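Local coordinates for glycosyltransferase (Streptomyces halstedii, PDB 3WAD), which belongs to the GT-B glycosyltransferases, enzymes built from two Rossmann-like domains that face each other across a cleft, at residues R245-L250 with L311-A316; G231-P236 with F304-A309. One frame throughout, in Å; residues are numbered along the deposited sequence.

Both contacts lie on the same side of the chain's centre, about 14 Å apart between centres. Their segments alternate in sequence: 231-236, 245-250, 304-309, 311-316. Residues 231-236 belong to the connection between the last strand of the first parallel sheet and strand 247-251, the first strand of the second. Contact 2 packs this connection on the start of helix 307-310, and contact 1 pairs strand 247-251 with strand 314-319, which follows that helix. The two meet where Leu307 CD1 lies 4.1 Å from Cys249 SG. Contact 2 thus lays the connection on the second domain, and contact 1 lies within the sheet which that connection enters.

Contact 1: residues R245-L250 with L311-A316; sequences RPRVCL and LPSCAA
Contact 1 is a parallel strand pairing in the middle of the six-stranded sheet of the second Rossmann-like domain, where the starts of strands 247-251 and 314-319 come together. Strand order there is 3-2-1-4-5-6, so this is the join between the domain's first and fourth strands, with strand 279-283 bonded along the other side of residues 246-250. Two backbone bonds cross between these residues, in a register interrupted at Ala315; Cys249 also bonds Val318 farther on. Ala315 N gives its hydrogen to Arg247 O at 2.7 Å, nearly along the C=O axis, and Cys249 N reaches Ala316 O at 3.0 Å in the plane of that carbonyl. Between them Ala316 N is buried without a partner, next to the corner that the chain turns at Ala315. One step earlier water 1 links the two backbones, accepting from Arg247 N at 2.8 Å and donating to Ser313 O.

Val248 and Ala316 share a face of the sheet: Val248 puts CG2, which is anti to its carbonyl carbon, against Ala316 CB, and Leu376 of helix 369-381 packs on both residues. Away from that pair, Cys314 SG stands beside its own backbone N (chi1 -74°) and settles against the CB atoms of Arg247 and Cys249, while Leu311 brings CD2 to within 4.2 Å of Cys249 CB.

Farther out, the Arg247 chain bends at chi3 (-131°) and passes alongside Ser313. The serine hydroxyl is held chiefly by the carbonyl of Leu310, so what the arginine adds is slight: NH1 meets Ser313 OG at the edge of the guanidinium, near its plane, in a weak hydrogen bond of 3.3 Å with an N-H...O angle of 144°.

Contact 2: residues G231-P236 with F304-A309; sequences GPAVLP and FVPLHA
Two rings, those of His308 and Phe304, reach from residues 304-309 toward the extended segment 231-236. The imidazole of His308 meets Ala233 at its edge: the methyl CB lies near the ring plane, 4.1 Å from NE2. The phenyl ring of Phe304 approaches obliquely, with CE2 4.1 Å from Pro232 O, a loose contact. Phe304 gets there by holding CG anti to its backbone N (chi1 169°), whereas His308 CG takes the crowded position between backbone N and carbonyl carbon (chi1 52°), which brings the ring back toward the extended segment. The His308 side chain also touches Tyr332 and Asn230. Water 2 joins its NE2 to the chain opposite, donating to Gly231 O at 2.6 Å and accepting a weak, longer bond of 3.2 Å from NE2. That direction is consistent with a proton on NE2.

Between and beyond the rings the contact is apolar. Ala233 points its methyl at the pyrrolidine of Pro306, CB to CB at 3.9 Å, so this one small group touches both the proline and the histidine edge. Leu235 then swings its end inward, and CD1 rests on Ala309 CB at 3.7 Å, tip to tip. Pro306 is the N-cap of helix 307-310, and its carbonyl receives Ala309 N at 2.8 Å, an i to i+3 bond at the start of the helix, whose Ala309 carries the methyl that Leu235 meets.

The second subunit reaches both segments: Ala233 and Val234 pair in parallel with one of its strands, and its Thr49 packs on Ala233 and His308. This is the interdomain connection of a GT-B fold, laid over a helix start of the second domain, its backbone continuing a sheet across the subunit interface.

Contact 1: residues R245-L250 with L311-A316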
loop_
_atom_site.group_PDB
_atom_site.type_symbol
_atom_site.label_atom_id
_atom_site.label_comp_id
_atom_site.label_asym_id
_atom_site.label_seq_id
_atom_site.Cartn_x
_atom_site.Cartn_y
_atom_site.Cartn_z
ATOM N N ARG B 245 17.133 -28.059 2.581
ATOM C CA ARG B 245 17.948 -28.307 1.347
ATOM C C ARG B 245 17.195 -27.706 0.132
ATOM O O ARG B 245 16.110 -27.198 0.305
ATOM C CB ARG B 245 18.139 -29.804 1.151
ATOM C CG ARG B 245 16.827 -30.544 1.183
ATOM C CD ARG B 245 16.703 -31.458 0.006
ATOM N NE ARG B 245 15.471 -32.194 0.181
ATOM C CZ ARG B 245 15.159 -33.329 -0.431
ATOM N NH1 ARG B 245 15.970 -33.893 -1.309
ATOM N NH2 ARG B 245 14.011 -33.903 -0.148
ATOM N N PRO B 246 17.741 -27.792 -1.095
ATOM C CA PRO B 246 17.125 -27.051 -2.228
ATOM C C PRO B 246 15.589 -27.120 -2.294
ATOM O O PRO B 246 14.999 -28.117 -1.912
ATOM C CB PRO B 246 17.756 -27.710 -3.460
ATOM C CG PRO B 246 19.110 -28.150 -2.948
ATOM C CD PRO B 246 18.855 -28.643 -1.555
ATOM N N ARG B 247 14.953 -26.039 -2.734
ATOM C CA ARG B 247 13.486 -25.971 -2.776
ATOM C C ARG B 247 13.118 -25.716 -4.213
ATOM O O ARG B 247 13.888 -25.081 -4.937
ATOM C CB ARG B 247 13.007 -24.786 -1.985
ATOM C CG ARG B 247 11.952 -25.060 -1.029
ATOM C CD ARG B 247 12.022 -23.990 0.051
ATOM N NE ARG B 247 12.004 -24.597 1.385
ATOM C CZ ARG B 247 11.976 -23.944 2.547
ATOM N NH1 ARG B 247 11.928 -22.622 2.603
ATOM N NH2 ARG B 247 11.964 -24.643 3.657
ATOM N N VAL B 248 11.946 -26.193 -4.615
ATOM C CA VAL B 248 11.412 -25.886 -5.928
ATOM C C VAL B 248 9.963 -25.504 -5.715
ATOM O O VAL B 248 9.292 -26.070 -4.858
ATOM C CB VAL B 248 11.510 -27.084 -6.907
ATOM C CG1 VAL B 248 10.655 -26.868 -8.158
ATOM C CG2 VAL B 248 12.998 -27.307 -7.305
ATOM N N CYS B 249 9.499 -24.532 -6.506
ATOM C CA CYS B 249 8.220 -23.992 -6.346
ATOM C C CYS B 249 7.471 -24.435 -7.573
ATOM O O CYS B 249 7.895 -24.207 -8.689
ATOM C CB CYS B 249 8.329 -22.461 -6.231
ATOM S SG CYS B 249 6.687 -21.762 -6.356
ATOM N N LEU B 250 6.359 -25.110 -7.350
ATOM C CA LEU B 250 5.473 -25.617 -8.387
ATOM C C LEU B 250 4.093 -24.963 -8.322
ATOM O O LEU B 250 3.340 -25.188 -7.386
ATOM C CB LEU B 250 5.325 -27.142 -8.219
ATOM C CG LEU B 250 4.376 -27.850 -9.151
ATOM C CD1 LEU B 250 4.905 -27.773 -10.629
ATOM C CD2 LEU B 250 4.065 -29.304 -8.642
ATOM N N LEU B 311 10.550 -17.566 -2.925
ATOM C CA LEU B 311 11.554 -17.687 -3.981
ATOM C C LEU B 311 13.026 -17.464 -3.583
ATOM O O LEU B 311 13.878 -18.034 -4.210
ATOM C CB LEU B 311 11.204 -16.851 -5.222
ATOM C CG LEU B 311 10.023 -17.350 -6.039
ATOM C CD1 LEU B 311 9.871 -16.388 -7.135
ATOM C CD2 LEU B 311 10.286 -18.795 -6.594
ATOM N N PRO B 312 13.340 -16.596 -2.580
ATOM C CA PRO B 312 14.781 -16.459 -2.165
ATOM C C PRO B 312 15.482 -17.783 -1.784
ATOM O O PRO B 312 16.719 -17.889 -1.833
ATOM C CB PRO B 312 14.692 -15.550 -0.950
ATOM C CG PRO B 312 13.471 -14.688 -1.271
ATOM C CD PRO B 312 12.485 -15.671 -1.804
ATOM N N SER B 313 14.705 -18.778 -1.390
ATOM C CA SER B 313 15.267 -20.063 -1.076
ATOM C C SER B 313 15.055 -21.138 -2.175
ATOM O O SER B 313 15.288 -22.297 -1.907
ATOM C CB SER B 313 14.678 -20.544 0.260
ATOM O OG SER B 313 13.298 -20.856 0.141
ATOM N N CYS B 314 14.629 -20.782 -3.394
ATOM C CA CYS B 314 14.246 -21.839 -4.380
ATOM C C CYS B 314 15.274 -21.972 -5.459
ATOM O O CYS B 314 15.718 -20.968 -5.954
ATOM C CB CYS B 314 12.923 -21.550 -5.091
ATOM S SG CYS B 314 11.553 -21.836 -4.018
ATOM N N ALA B 315 15.585 -23.193 -5.872
ATOM C CA ALA B 315 16.482 -23.390 -7.028
ATOM C C ALA B 315 15.699 -23.302 -8.340
ATOM O O ALA B 315 16.296 -23.153 -9.394
ATOM C CB ALA B 315 17.245 -24.777 -6.943
ATOM N N ALA B 316 14.372 -23.430 -8.303
ATOM C CA ALA B 316 13.613 -23.377 -9.563
ATOM C C ALA B 316 12.156 -23.045 -9.315
ATOM O O ALA B 316 11.644 -23.298 -8.219
ATOM C CB ALA B 316 13.759 -24.694 -10.333
HETATM O O HOH W 1 16.969 -24.235 -3.408
#

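Contact 2: residues G231-P236 with F304-A309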
loop_
_atom_site.group_PDB
_atom_site.type_symbol
_atom_site.label_atom_id
_atom_site.label_comp_id
_atom_site.label_asym_id
_atom_site.label_seq_id
_atom_site.Cartn_x
_atom_site.Cartn_y
_atom_site.Cartn_z
ATOM N N GLY B 231 -0.093 -9.544 -3.455
ATOM C CA GLY B 231 -1.412 -9.481 -2.780
ATOM C C GLY B 231 -1.173 -9.649 -1.297
ATOM O O GLY B 231 -0.058 -9.836 -0.886
ATOM N N PRO B 232 -2.207 -9.498 -0.449
ATOM C CA PRO B 232 -1.971 -9.734 1.016
ATOM C C PRO B 232 -1.190 -11.033 1.405
ATOM O O PRO B 232 -1.224 -12.034 0.735
ATOM C CB PRO B 232 -3.390 -9.760 1.589
ATOM C CG PRO B 232 -4.321 -10.183 0.301
ATOM C CD PRO B 232 -3.640 -9.343 -0.785
ATOM N N ALA B 233 -0.423 -11.003 2.462
ATOM C CA ALA B 233 0.472 -12.106 2.713
ATOM C C ALA B 233 0.718 -12.250 4.179
ATOM O O ALA B 233 0.899 -11.260 4.871
ATOM C CB ALA B 233 1.835 -11.916 1.940
ATOM N N VAL B 234 0.677 -13.489 4.647
ATOM C CA VAL B 234 0.982 -13.866 6.040
ATOM C C VAL B 234 2.087 -14.927 5.974
ATOM O O VAL B 234 1.980 -15.896 5.213
ATOM C CB VAL B 234 -0.243 -14.430 6.737
ATOM C CG1 VAL B 234 0.092 -14.837 8.182
ATOM C CG2 VAL B 234 -1.386 -13.387 6.690
ATOM N N LEU B 235 3.192 -14.723 6.662
ATOM C CA LEU B 235 4.276 -15.678 6.562
ATOM C C LEU B 235 3.871 -16.937 7.318
ATOM O O LEU B 235 3.583 -16.827 8.494
ATOM C CB LEU B 235 5.510 -15.110 7.197
ATOM C CG LEU B 235 6.807 -15.243 6.430
ATOM C CD1 LEU B 235 6.709 -14.194 5.296
ATOM C CD2 LEU B 235 7.993 -14.960 7.397
ATOM N N PRO B 236 3.797 -18.114 6.645
ATOM C CA PRO B 236 3.463 -19.313 7.436
ATOM C C PRO B 236 4.665 -19.813 8.242
ATOM O O PRO B 236 5.826 -19.487 7.924
ATOM C CB PRO B 236 3.018 -20.333 6.383
ATOM C CG PRO B 236 3.842 -19.996 5.185
ATOM C CD PRO B 236 3.989 -18.449 5.222
ATOM N N PHE B 304 -1.993 -21.442 -1.322
ATOM C CA PHE B 304 -1.354 -20.195 -1.796
ATOM C C PHE B 304 -0.060 -19.992 -1.061
ATOM O O PHE B 304 0.023 -20.335 0.113
ATOM C CB PHE B 304 -2.243 -18.935 -1.640
ATOM C CG PHE B 304 -1.484 -17.605 -1.889
ATOM C CD1 PHE B 304 -1.291 -17.110 -3.201
ATOM C CD2 PHE B 304 -0.950 -16.856 -0.797
ATOM C CE1 PHE B 304 -0.588 -15.871 -3.408
ATOM C CE2 PHE B 304 -0.234 -15.622 -0.994
ATOM C CZ PHE B 304 -0.060 -15.138 -2.305
ATOM N N VAL B 305 0.963 -19.466 -1.752
ATOM C CA VAL B 305 2.187 -19.033 -1.056
ATOM C C VAL B 305 2.705 -17.685 -1.572
ATOM O O VAL B 305 2.734 -17.475 -2.780
ATOM C CB VAL B 305 3.290 -20.089 -1.156
ATOM C CG1 VAL B 305 3.798 -20.192 -2.624
ATOM C CG2 VAL B 305 4.410 -19.779 -0.130
ATOM N N PRO B 306 3.102 -16.772 -0.660
ATOM C CA PRO B 306 3.789 -15.504 -1.060
ATOM C C PRO B 306 5.186 -15.736 -1.683
ATOM O O PRO B 306 6.161 -16.045 -0.989
ATOM C CB PRO B 306 3.855 -14.721 0.243
ATOM C CG PRO B 306 3.890 -15.819 1.365
ATOM C CD PRO B 306 2.964 -16.906 0.809
ATOM N N LEU B 307 5.267 -15.569 -3.006
ATOM C CA LEU B 307 6.443 -15.890 -3.796
ATOM C C LEU B 307 7.673 -15.150 -3.313
ATOM O O LEU B 307 8.773 -15.671 -3.341
ATOM C CB LEU B 307 6.216 -15.489 -5.257
ATOM C CG LEU B 307 5.846 -16.554 -6.285
ATOM C CD1 LEU B 307 5.519 -17.936 -5.696
ATOM C CD2 LEU B 307 4.771 -16.039 -7.212
ATOM N N HIS B 308 7.489 -13.887 -2.914
ATOM C CA HIS B 308 8.627 -13.102 -2.480
ATOM C C HIS B 308 9.117 -13.673 -1.184
ATOM O O HIS B 308 10.256 -13.488 -0.910
ATOM C CB HIS B 308 8.258 -11.640 -2.292
ATOM C CG HIS B 308 7.054 -11.445 -1.421
ATOM N ND1 HIS B 308 7.135 -11.023 -0.110
ATOM C CD2 HIS B 308 5.737 -11.626 -1.682
ATOM C CE1 HIS B 308 5.913 -10.958 0.407
ATOM N NE2 HIS B 308 5.047 -11.317 -0.532
ATOM N N ALA B 309 8.311 -14.396 -0.381
ATOM C CA ALA B 309 8.946 -15.049 0.845
ATOM C C ALA B 309 9.592 -16.377 0.520
ATOM O O ALA B 309 10.648 -16.729 1.095
ATOM C CB ALA B 309 7.984 -15.241 2.005
HETATM O O HOH W 2 2.468 -9.548 -1.300
#